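Local coordinates for protein spydx (Streptococcus pyogenes, PDB 2J43) that binds host lung glycogen through the paired family 41 carbohydrate-binding modules of this fragment, part of a larger cell-wall-anchored enzyme that probably hydrolyses alpha-1,6 linkages in pullulan and glycogen, at residues Y113-Y118 with H199-V204; A167-F172 with L192-D197. All coordinates share one frame; numbering follows the deposited sequence.

How the contacts relate
Both contacts belong to the second of the two carbohydrate-binding modules, with centres about 10 Å apart. Contact 1 pairs 113-118 with 199-204, whereas contact 2 joins 167-172 to 192-197; both of its segments fall between those of contact 1 in sequence. Strands 191-193 and 201-205 are consecutive, and they form the two outermost strands of a seven-stranded mixed sheet as counted within the chain. The pairs meet through apolar side chains: Val202 CG1 lies 3.5 Å from Phe193 CZ, Ile116 CD1 3.7 Å from Phe172 CG, and, in the conformer described, Leu114 CD2 3.8 Å from Ile170 CG2. A sandwich-like core is thus closed between the two strand pairs.

Contact 1 of 2, residues Y113-Y118 with H199-V204; sequences YLRINY and HTQVFV
Arg115 and Asn117 pair with strand 201-204 through a parallel ladder, the two axes 4.8 Å apart and inclined at 22°. Arg115 N donates to Thr200 O and Arg115 O accepts from Val202 N (2.9 Å); two residues further along Asn117 N donates to Val202 O and Asn117 O accepts from Val204 N. A water lies between Tyr113 O and His199 O, in reach of both, where the ladder begins.

A side-chain bond reinforces it. Asn117 CG lies beside its own backbone N (chi1 -64°), and ND2 reaches Val202 O at 3.0 Å, N-H...O angle 159°, the acceptor close to the amide plane. The N and ND2 of Asn117 approach this oxygen from opposite faces of its carbonyl plane. ND2 also lies over one face of the Phe203 ring, 3.4 Å from CE1. Arg115 runs alongside Gln201, while its NE forms a salt bridge with Asp160.

Apolar contacts occupy the other face of the sheet. Val202 CG2 meets Leu114 CD2 at 4.0 Å, and Val204 CG2 comes in the ring plane to the edge of Tyr118, 3.7 Å from CD1.

Chemically, one residue, Asn117, ties the strands by three bonds, and the doubly gripped Val202 carbonyl is well satisfied in its buried setting.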
# COMPACT_ATOMS: atom_id res chain seq x y z
N TYR A 113 -7.93 -0.73 -12.39
CA TYR A 113 -8.83 -1.10 -11.30
C TYR A 113 -8.50 -0.21 -10.09
O TYR A 113 -7.39 0.28 -9.95
CB TYR A 113 -8.64 -2.57 -10.91
CG TYR A 113 -9.13 -3.60 -11.93
CD1 TYR A 113 -10.28 -4.36 -11.66
CD2 TYR A 113 -8.43 -3.87 -13.11
CE1 TYR A 113 -10.73 -5.34 -12.56
CE2 TYR A 113 -8.89 -4.84 -14.03
CZ TYR A 113 -10.03 -5.57 -13.74
OH TYR A 113 -10.51 -6.55 -14.61
N LEU A 114 -9.49 0.05 -9.23
CA LEU A 114 -9.25 0.66 -7.94
C LEU A 114 -9.75 -0.36 -6.92
O LEU A 114 -10.88 -0.81 -7.00
CB LEU A 114 -10.02 1.98 -7.78
CG LEU A 114 -9.72 2.74 -6.48
CD1 LEU A 114 -8.27 3.21 -6.42
CD2 LEU A 114 -10.66 3.93 -6.16
N ARG A 115 -8.91 -0.78 -5.97
CA ARG A 115 -9.41 -1.50 -4.79
C ARG A 115 -9.89 -0.54 -3.71
O ARG A 115 -9.15 0.36 -3.27
CB ARG A 115 -8.31 -2.39 -4.17
CG ARG A 115 -8.79 -3.17 -2.97
CD ARG A 115 -7.90 -4.33 -2.54
NE ARG A 115 -7.78 -5.35 -3.56
CZ ARG A 115 -7.03 -6.45 -3.43
NH1 ARG A 115 -6.32 -6.65 -2.33
NH2 ARG A 115 -7.01 -7.36 -4.41
N ILE A 116 -11.13 -0.76 -3.25
CA ILE A 116 -11.69 -0.05 -2.12
C ILE A 116 -11.64 -0.98 -0.93
O ILE A 116 -12.30 -2.00 -0.91
CB ILE A 116 -13.12 0.38 -2.43
CG1 ILE A 116 -13.12 1.36 -3.61
CG2 ILE A 116 -13.77 0.93 -1.14
CD1 ILE A 116 -14.52 1.74 -4.15
N ASN A 117 -10.84 -0.62 0.06
CA ASN A 117 -10.72 -1.36 1.30
C ASN A 117 -11.58 -0.68 2.36
O ASN A 117 -11.56 0.57 2.49
CB ASN A 117 -9.26 -1.32 1.80
CG ASN A 117 -8.30 -1.99 0.88
OD1 ASN A 117 -8.17 -3.23 0.94
ND2 ASN A 117 -7.64 -1.22 -0.03
N TYR A 118 -12.36 -1.46 3.12
CA TYR A 118 -13.22 -0.89 4.14
C TYR A 118 -13.01 -1.66 5.41
O TYR A 118 -13.19 -2.85 5.39
CB TYR A 118 -14.73 -1.01 3.77
CG TYR A 118 -15.60 -0.49 4.90
CD1 TYR A 118 -15.67 0.88 5.15
CD2 TYR A 118 -16.33 -1.35 5.73
CE1 TYR A 118 -16.41 1.38 6.21
CE2 TYR A 118 -17.11 -0.85 6.78
CZ TYR A 118 -17.13 0.51 7.02
OH TYR A 118 -17.89 1.02 8.06
N HIS A 199 -2.49 5.79 -7.54
CA HIS A 199 -3.08 4.95 -6.51
C HIS A 199 -4.04 3.93 -7.06
O HIS A 199 -4.98 4.26 -7.78
CB HIS A 199 -3.79 5.81 -5.49
CG HIS A 199 -2.85 6.53 -4.58
ND1 HIS A 199 -2.16 5.88 -3.57
CD2 HIS A 199 -2.47 7.82 -4.54
CE1 HIS A 199 -1.40 6.77 -2.93
NE2 HIS A 199 -1.57 7.95 -3.50
N THR A 200 -3.80 2.69 -6.70
CA THR A 200 -4.67 1.59 -7.07
C THR A 200 -5.28 0.91 -5.86
O THR A 200 -6.12 0.03 -6.06
CB THR A 200 -3.80 0.45 -7.71
OG1 THR A 200 -2.72 0.07 -6.81
CG2 THR A 200 -3.09 0.89 -9.01
N GLN A 201 -5.01 1.36 -4.65
CA GLN A 201 -5.92 1.22 -3.51
C GLN A 201 -6.25 2.46 -2.74
O GLN A 201 -5.44 3.40 -2.66
CB GLN A 201 -5.21 0.23 -2.53
CG GLN A 201 -4.75 -1.09 -3.18
CD GLN A 201 -4.41 -2.21 -2.19
OE1 GLN A 201 -3.37 -2.94 -2.34
NE2 GLN A 201 -5.25 -2.38 -1.21
N VAL A 202 -7.47 2.47 -2.19
CA VAL A 202 -7.91 3.42 -1.21
C VAL A 202 -8.47 2.73 0.01
O VAL A 202 -8.76 1.51 0.03
CB VAL A 202 -8.90 4.45 -1.80
CG1 VAL A 202 -8.26 5.24 -2.95
CG2 VAL A 202 -10.18 3.79 -2.24
N PHE A 203 -8.63 3.51 1.08
CA PHE A 203 -8.90 2.98 2.38
C PHE A 203 -9.92 3.86 3.05
O PHE A 203 -9.74 5.08 3.15
CB PHE A 203 -7.61 2.92 3.22
CG PHE A 203 -6.53 2.17 2.53
CD1 PHE A 203 -6.30 0.85 2.81
CD2 PHE A 203 -5.79 2.76 1.53
CE1 PHE A 203 -5.34 0.13 2.07
CE2 PHE A 203 -4.83 2.06 0.82
CZ PHE A 203 -4.61 0.74 1.11
N VAL A 204 -11.03 3.24 3.46
CA VAL A 204 -12.07 3.90 4.26
C VAL A 204 -12.40 3.08 5.47
O VAL A 204 -12.10 1.88 5.53
CB VAL A 204 -13.37 4.22 3.44
CG1 VAL A 204 -13.13 5.39 2.46
CG2 VAL A 204 -13.87 3.02 2.75
O HOH W 1 -6.42 3.19 -10.06

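Contact 2 of 2, residues A167-F172 with L192-D197; sequences ANEIGF and LFKELD
Ile170 and Phe193 form an antiparallel hydrogen-bonded pair: Ile170 N donates to Phe193 O and Phe193 N to Ile170 O, both at 2.9 Å and with N-H...O angles of 169° and 165°. Gly171 and Leu192 follow as a non-hydrogen-bonded pair. Beyond the ladder a water continues the link, donating to Asn168 O at 2.7 Å and accepting from Leu196 N.

Apolar contacts lie on both sides of this backbone pairing. In the conformer described, Ile170 CG2 packs against Phe193 CB at 3.8 Å, and Leu192 CD1 rests on Gly171 CA. Leu196 points back toward 167-172, where its CD1 touches Ala167 CB at 3.6 Å. Within its own segment, the Phe193 ring carries Glu195 N 3.7 Å above its centre.

Charged chains run alongside one another at the surface. Glu169 CG, anti to the backbone N (chi1 -160°), lies against Lys194 CB, and the extended chain beyond brings OE1 within 3.4 Å of Lys194 CE; NZ stays 4.3 Å from OE1, too long for a salt bridge. Glu169 OE2 instead pairs with Lys134.

Strand 191-193 is an outermost strand, paired antiparallel with 170-176, in the beta-sandwich characteristic of family 41 carbohydrate-binding modules, with Ile170 and Phe193 directed into its core.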
# COMPACT_ATOMS: atom_id res chain seq x y z
N ALA A 167 -10.38 7.19 -16.89
CA ALA A 167 -11.02 7.59 -15.64
C ALA A 167 -10.24 8.67 -14.90
O ALA A 167 -9.01 8.60 -14.78
CB ALA A 167 -11.24 6.36 -14.73
N ASN A 168 -10.96 9.66 -14.40
CA ASN A 168 -10.40 10.72 -13.55
C ASN A 168 -10.91 10.74 -12.12
O ASN A 168 -10.16 11.11 -11.23
CB ASN A 168 -10.73 12.10 -14.11
CG ASN A 168 -10.13 12.34 -15.47
OD1 ASN A 168 -8.94 12.11 -15.68
ND2 ASN A 168 -10.97 12.78 -16.40
N GLU A 169 -12.20 10.41 -11.92
CA GLU A 169 -12.85 10.56 -10.62
C GLU A 169 -13.84 9.41 -10.36
O GLU A 169 -14.52 8.98 -11.30
CB GLU A 169 -13.57 11.91 -10.57
CG GLU A 169 -13.86 12.39 -9.17
CD GLU A 169 -14.28 13.86 -9.13
OE1 GLU A 169 -13.57 14.70 -9.73
OE2 GLU A 169 -15.32 14.17 -8.49
N ILE A 170 -13.83 8.86 -9.15
CA ILE A 170 -14.80 7.84 -8.75
C ILE A 170 -15.53 8.34 -7.52
O ILE A 170 -14.97 9.06 -6.72
CB ILE A 170 -14.10 6.45 -8.46
CG1 ILE A 170 -15.11 5.35 -8.08
CG2 ILE A 170 -13.12 6.55 -7.30
CD1 ILE A 170 -14.43 3.98 -7.86
N GLY A 171 -16.79 7.94 -7.41
CA GLY A 171 -17.56 8.16 -6.22
C GLY A 171 -18.02 6.80 -5.75
O GLY A 171 -18.24 5.87 -6.54
N PHE A 172 -18.16 6.70 -4.45
CA PHE A 172 -18.69 5.49 -3.86
C PHE A 172 -19.26 5.74 -2.47
O PHE A 172 -19.09 6.80 -1.85
CB PHE A 172 -17.62 4.38 -3.85
CG PHE A 172 -16.42 4.66 -3.00
CD1 PHE A 172 -16.34 4.22 -1.66
CD2 PHE A 172 -15.35 5.36 -3.51
CE1 PHE A 172 -15.20 4.49 -0.91
CE2 PHE A 172 -14.21 5.58 -2.72
CZ PHE A 172 -14.17 5.14 -1.45
N LEU A 192 -15.41 10.56 -2.50
CA LEU A 192 -14.95 10.95 -3.81
C LEU A 192 -13.44 10.77 -3.87
O LEU A 192 -12.73 11.10 -2.92
CB LEU A 192 -15.30 12.44 -4.04
CG LEU A 192 -16.36 12.80 -5.09
CD1 LEU A 192 -17.56 11.80 -5.20
CD2 LEU A 192 -16.88 14.25 -4.84
N PHE A 193 -12.96 10.22 -4.98
CA PHE A 193 -11.51 10.04 -5.16
C PHE A 193 -11.09 10.35 -6.56
O PHE A 193 -11.63 9.85 -7.51
CB PHE A 193 -11.10 8.60 -4.79
CG PHE A 193 -9.60 8.39 -4.75
CD1 PHE A 193 -8.85 8.95 -3.72
CD2 PHE A 193 -8.98 7.64 -5.71
CE1 PHE A 193 -7.47 8.76 -3.70
CE2 PHE A 193 -7.60 7.43 -5.68
CZ PHE A 193 -6.86 7.99 -4.67
N LYS A 194 -10.04 11.17 -6.70
CA LYS A 194 -9.58 11.58 -8.02
C LYS A 194 -8.05 11.56 -8.17
O LYS A 194 -7.52 12.31 -8.99
CB LYS A 194 -10.11 13.00 -8.33
CG LYS A 194 -9.75 14.06 -7.31
CD LYS A 194 -9.62 15.46 -7.94
CE LYS A 194 -10.95 16.15 -8.14
NZ LYS A 194 -10.77 17.62 -8.41
N GLU A 195 -7.35 10.74 -7.40
CA GLU A 195 -5.90 10.56 -7.59
C GLU A 195 -5.61 9.19 -8.21
O GLU A 195 -4.76 8.45 -7.74
CB GLU A 195 -5.15 10.70 -6.24
CG GLU A 195 -5.65 11.76 -5.25
CD GLU A 195 -4.76 11.89 -4.01
OE1 GLU A 195 -4.56 10.91 -3.23
OE2 GLU A 195 -4.24 13.00 -3.80
N LEU A 196 -6.32 8.82 -9.28
CA LEU A 196 -6.19 7.46 -9.84
C LEU A 196 -4.85 7.10 -10.50
O LEU A 196 -4.58 5.92 -10.75
CB LEU A 196 -7.31 7.17 -10.83
CG LEU A 196 -8.76 7.29 -10.33
CD1 LEU A 196 -9.72 7.22 -11.53
CD2 LEU A 196 -9.11 6.22 -9.31
N ASP A 197 -4.02 8.09 -10.81
CA ASP A 197 -2.75 7.80 -11.48
C ASP A 197 -1.69 7.35 -10.49
O ASP A 197 -0.83 6.53 -10.85
CB ASP A 197 -2.28 9.02 -12.28
CG ASP A 197 -3.11 9.26 -13.52
OD1 ASP A 197 -3.99 8.43 -13.85
OD2 ASP A 197 -2.94 10.26 -14.26
O HOH W 2 -7.49 10.52 -11.48